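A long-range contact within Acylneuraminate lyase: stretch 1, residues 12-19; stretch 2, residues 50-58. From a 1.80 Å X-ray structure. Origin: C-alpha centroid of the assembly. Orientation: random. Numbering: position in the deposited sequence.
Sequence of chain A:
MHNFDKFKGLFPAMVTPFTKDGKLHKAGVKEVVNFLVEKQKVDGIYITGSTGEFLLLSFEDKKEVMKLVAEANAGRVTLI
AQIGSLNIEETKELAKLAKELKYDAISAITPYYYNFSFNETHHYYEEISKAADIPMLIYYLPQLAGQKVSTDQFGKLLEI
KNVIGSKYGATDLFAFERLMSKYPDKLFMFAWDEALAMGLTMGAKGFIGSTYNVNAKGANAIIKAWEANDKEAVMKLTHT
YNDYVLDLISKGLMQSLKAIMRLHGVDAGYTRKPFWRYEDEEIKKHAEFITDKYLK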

# COMPACT_ATOMS: atom_id res chain seq x y z
N PRO A 12 23.07 17.07 -11.94
CA PRO A 12 22.64 17.31 -10.56
C PRO A 12 21.35 18.12 -10.54
O PRO A 12 21.15 19.07 -11.35
N ALA A 13 20.45 17.73 -9.65
CA ALA A 13 19.27 18.53 -9.35
C ALA A 13 19.70 19.61 -8.36
O ALA A 13 19.82 19.39 -7.15
N MET A 14 19.99 20.78 -8.91
CA MET A 14 20.69 21.84 -8.19
C MET A 14 19.93 22.31 -6.97
O MET A 14 18.75 22.53 -7.05
N VAL A 15 20.65 22.47 -5.86
CA VAL A 15 20.10 23.12 -4.67
C VAL A 15 19.95 24.62 -4.93
O VAL A 15 20.71 25.20 -5.72
N THR A 16 18.99 25.24 -4.27
CA THR A 16 18.82 26.70 -4.36
C THR A 16 19.34 27.41 -3.08
O THR A 16 18.76 27.25 -2.02
N PRO A 17 20.44 28.19 -3.19
CA PRO A 17 20.95 28.84 -1.98
C PRO A 17 20.02 29.87 -1.36
O PRO A 17 19.50 30.75 -2.05
N PHE A 18 19.79 29.74 -0.06
CA PHE A 18 19.09 30.79 0.67
C PHE A 18 19.96 31.23 1.83
O PHE A 18 20.75 30.45 2.34
N THR A 19 19.80 32.48 2.25
CA THR A 19 20.50 32.97 3.44
C THR A 19 19.89 32.31 4.66
O THR A 19 18.80 31.75 4.59
N SER A 50 12.40 19.55 -7.10
CA SER A 50 12.21 19.27 -5.66
C SER A 50 13.47 19.58 -4.84
O SER A 50 13.39 20.16 -3.76
N THR A 51 14.63 19.17 -5.35
CA THR A 51 15.89 19.35 -4.63
C THR A 51 16.27 20.81 -4.56
O THR A 51 17.01 21.22 -3.68
N GLY A 52 15.74 21.58 -5.51
CA GLY A 52 15.90 23.05 -5.52
C GLY A 52 14.86 23.80 -4.69
O GLY A 52 14.77 25.02 -4.78
N GLU A 53 14.11 23.07 -3.87
CA GLU A 53 13.10 23.64 -2.99
C GLU A 53 12.09 24.52 -3.74
O GLU A 53 11.69 25.57 -3.23
N PHE A 54 11.69 24.09 -4.93
CA PHE A 54 10.94 24.98 -5.81
C PHE A 54 9.63 25.43 -5.20
O PHE A 54 9.21 26.55 -5.43
N LEU A 55 8.99 24.55 -4.43
CA LEU A 55 7.73 24.92 -3.75
C LEU A 55 7.87 26.01 -2.71
O LEU A 55 6.86 26.60 -2.27
N LEU A 56 9.11 26.29 -2.32
CA LEU A 56 9.40 27.30 -1.32
C LEU A 56 9.88 28.60 -1.96
O LEU A 56 10.24 29.55 -1.27
N LEU A 57 9.91 28.60 -3.29
CA LEU A 57 10.28 29.79 -4.06
C LEU A 57 9.07 30.61 -4.47
O LEU A 57 8.09 30.05 -4.95
N SER A 58 9.17 31.94 -4.37
CA SER A 58 8.15 32.80 -5.00
C SER A 58 8.33 32.74 -6.51
O SER A 58 9.39 32.31 -7.02

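Which side chains face across the contact? From the first stretch, Ala 13, Thr 16 and Phe 18 direct their CA-to-CB bonds toward the second, while Val 15 lies sideways and Met 14 and Pro 17 point away. Thr 51 and Glu 53 answer from the other side; Leu 57 starts sideways, but its end comes nearer. The two backbones come nearest at Val 15 and Gly 52, whose CA atoms are 4.3 Å apart.

What direct polar bond joins the stretches? Thr 16, in the m rotamer, donates a hydrogen bond from OG1 to Gly 52 O at 2.7 Å, so a side-chain hydroxyl satisfies a backbone carbonyl. Gly 52 has no side chain, and its CA comes within 3.3 Å of Met 14 O. A CB built there would sit tightly against both Met 14 O and Thr 16 OG1, at 3.1 and 3.2 Å.

How does water extend this polar link? One water accepts from Thr 16 N at 2.8 Å and donates to Thr 51 O at 2.7 Å and to Glu 53 OE2 at 2.6 Å. It thus ties the first stretch's backbone to both a carbonyl and a carboxylate of the second.

Where do the side chains pack without hydrogen bonds? Phe 18, chi1 m, meets Leu 57 (m, t) at the ring edge, with CE1 3.6 Å from CD2. Glu 53, with chi1 m and chi2 t, also places OE1 3.5 Å from Phe 18 CE2, near the plane of the ring at its edge. Leu 57 CD2 also lies 4.1 Å from Thr 16 CG2. Nearer the start of both stretches, Thr 51 in its m rotamer brings CG2 to 4.1 Å from CG1 of Val 15, also m, and OG1 to 3.7 Å from Ala 13 CB.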

# COMPACT_ATOMS: atom_id res chain seq x y z
CB PRO A 12 23.79 18.16 -9.97
CG PRO A 12 24.50 18.74 -11.21
CD PRO A 12 24.40 17.64 -12.21
CB ALA A 13 18.16 17.66 -8.77
CB MET A 14 20.89 23.04 -9.11
CG MET A 14 21.96 23.99 -8.58
SD MET A 14 22.06 25.47 -9.59
CE MET A 14 20.70 26.43 -8.96
CB VAL A 15 20.98 22.85 -3.42
CG1 VAL A 15 20.97 21.35 -3.11
CG2 VAL A 15 22.43 23.36 -3.62
CB THR A 16 17.32 27.08 -4.64
OG1 THR A 16 16.85 26.36 -5.80
CG2 THR A 16 17.20 28.59 -4.91
CB PRO A 17 22.24 29.50 -2.47
CG PRO A 17 22.69 28.57 -3.55
CD PRO A 17 21.39 28.35 -4.30
CB PHE A 18 17.77 30.29 1.26
CG PHE A 18 16.82 29.70 0.25
CD1 PHE A 18 16.19 30.49 -0.70
CD2 PHE A 18 16.54 28.33 0.28
CE1 PHE A 18 15.30 29.93 -1.62
CE2 PHE A 18 15.65 27.77 -0.62
CZ PHE A 18 15.04 28.56 -1.58
CB THR A 19 20.37 34.51 3.58
OG1 THR A 19 19.01 34.85 3.81
CG2 THR A 19 20.84 35.19 2.30
CB SER A 50 11.80 17.81 -5.44
OG SER A 50 10.61 17.58 -6.15
CB THR A 51 17.04 18.54 -5.29
OG1 THR A 51 16.58 17.19 -5.51
CG2 THR A 51 18.25 18.52 -4.37
CB GLU A 53 13.79 24.42 -1.85
CG GLU A 53 14.55 23.47 -0.91
CD GLU A 53 15.45 24.19 0.08
OE1 GLU A 53 14.93 24.76 1.05
OE2 GLU A 53 16.68 24.16 -0.09
CB PHE A 54 10.69 24.40 -7.22
CG PHE A 54 9.63 23.36 -7.27
CD1 PHE A 54 8.41 23.64 -7.89
CD2 PHE A 54 9.85 22.10 -6.73
CE1 PHE A 54 7.42 22.69 -7.95
CE2 PHE A 54 8.87 21.13 -6.77
CZ PHE A 54 7.64 21.43 -7.39
CB LEU A 55 7.04 23.70 -3.12
CG LEU A 55 6.36 22.74 -4.10
CD1 LEU A 55 5.58 21.74 -3.30
CD2 LEU A 55 5.47 23.48 -5.11
CB LEU A 56 10.46 26.79 -0.33
CG LEU A 56 10.16 25.42 0.26
CD1 LEU A 56 11.21 25.00 1.29
CD2 LEU A 56 8.78 25.39 0.88
CB LEU A 57 10.99 29.39 -5.37
CG LEU A 57 12.36 28.72 -5.20
CD1 LEU A 57 12.89 28.25 -6.55
CD2 LEU A 57 13.28 29.76 -4.56
CB SER A 58 8.27 34.25 -4.51
OG SER A 58 9.44 34.86 -5.02
O HOH W 1 17.58 23.60 -2.49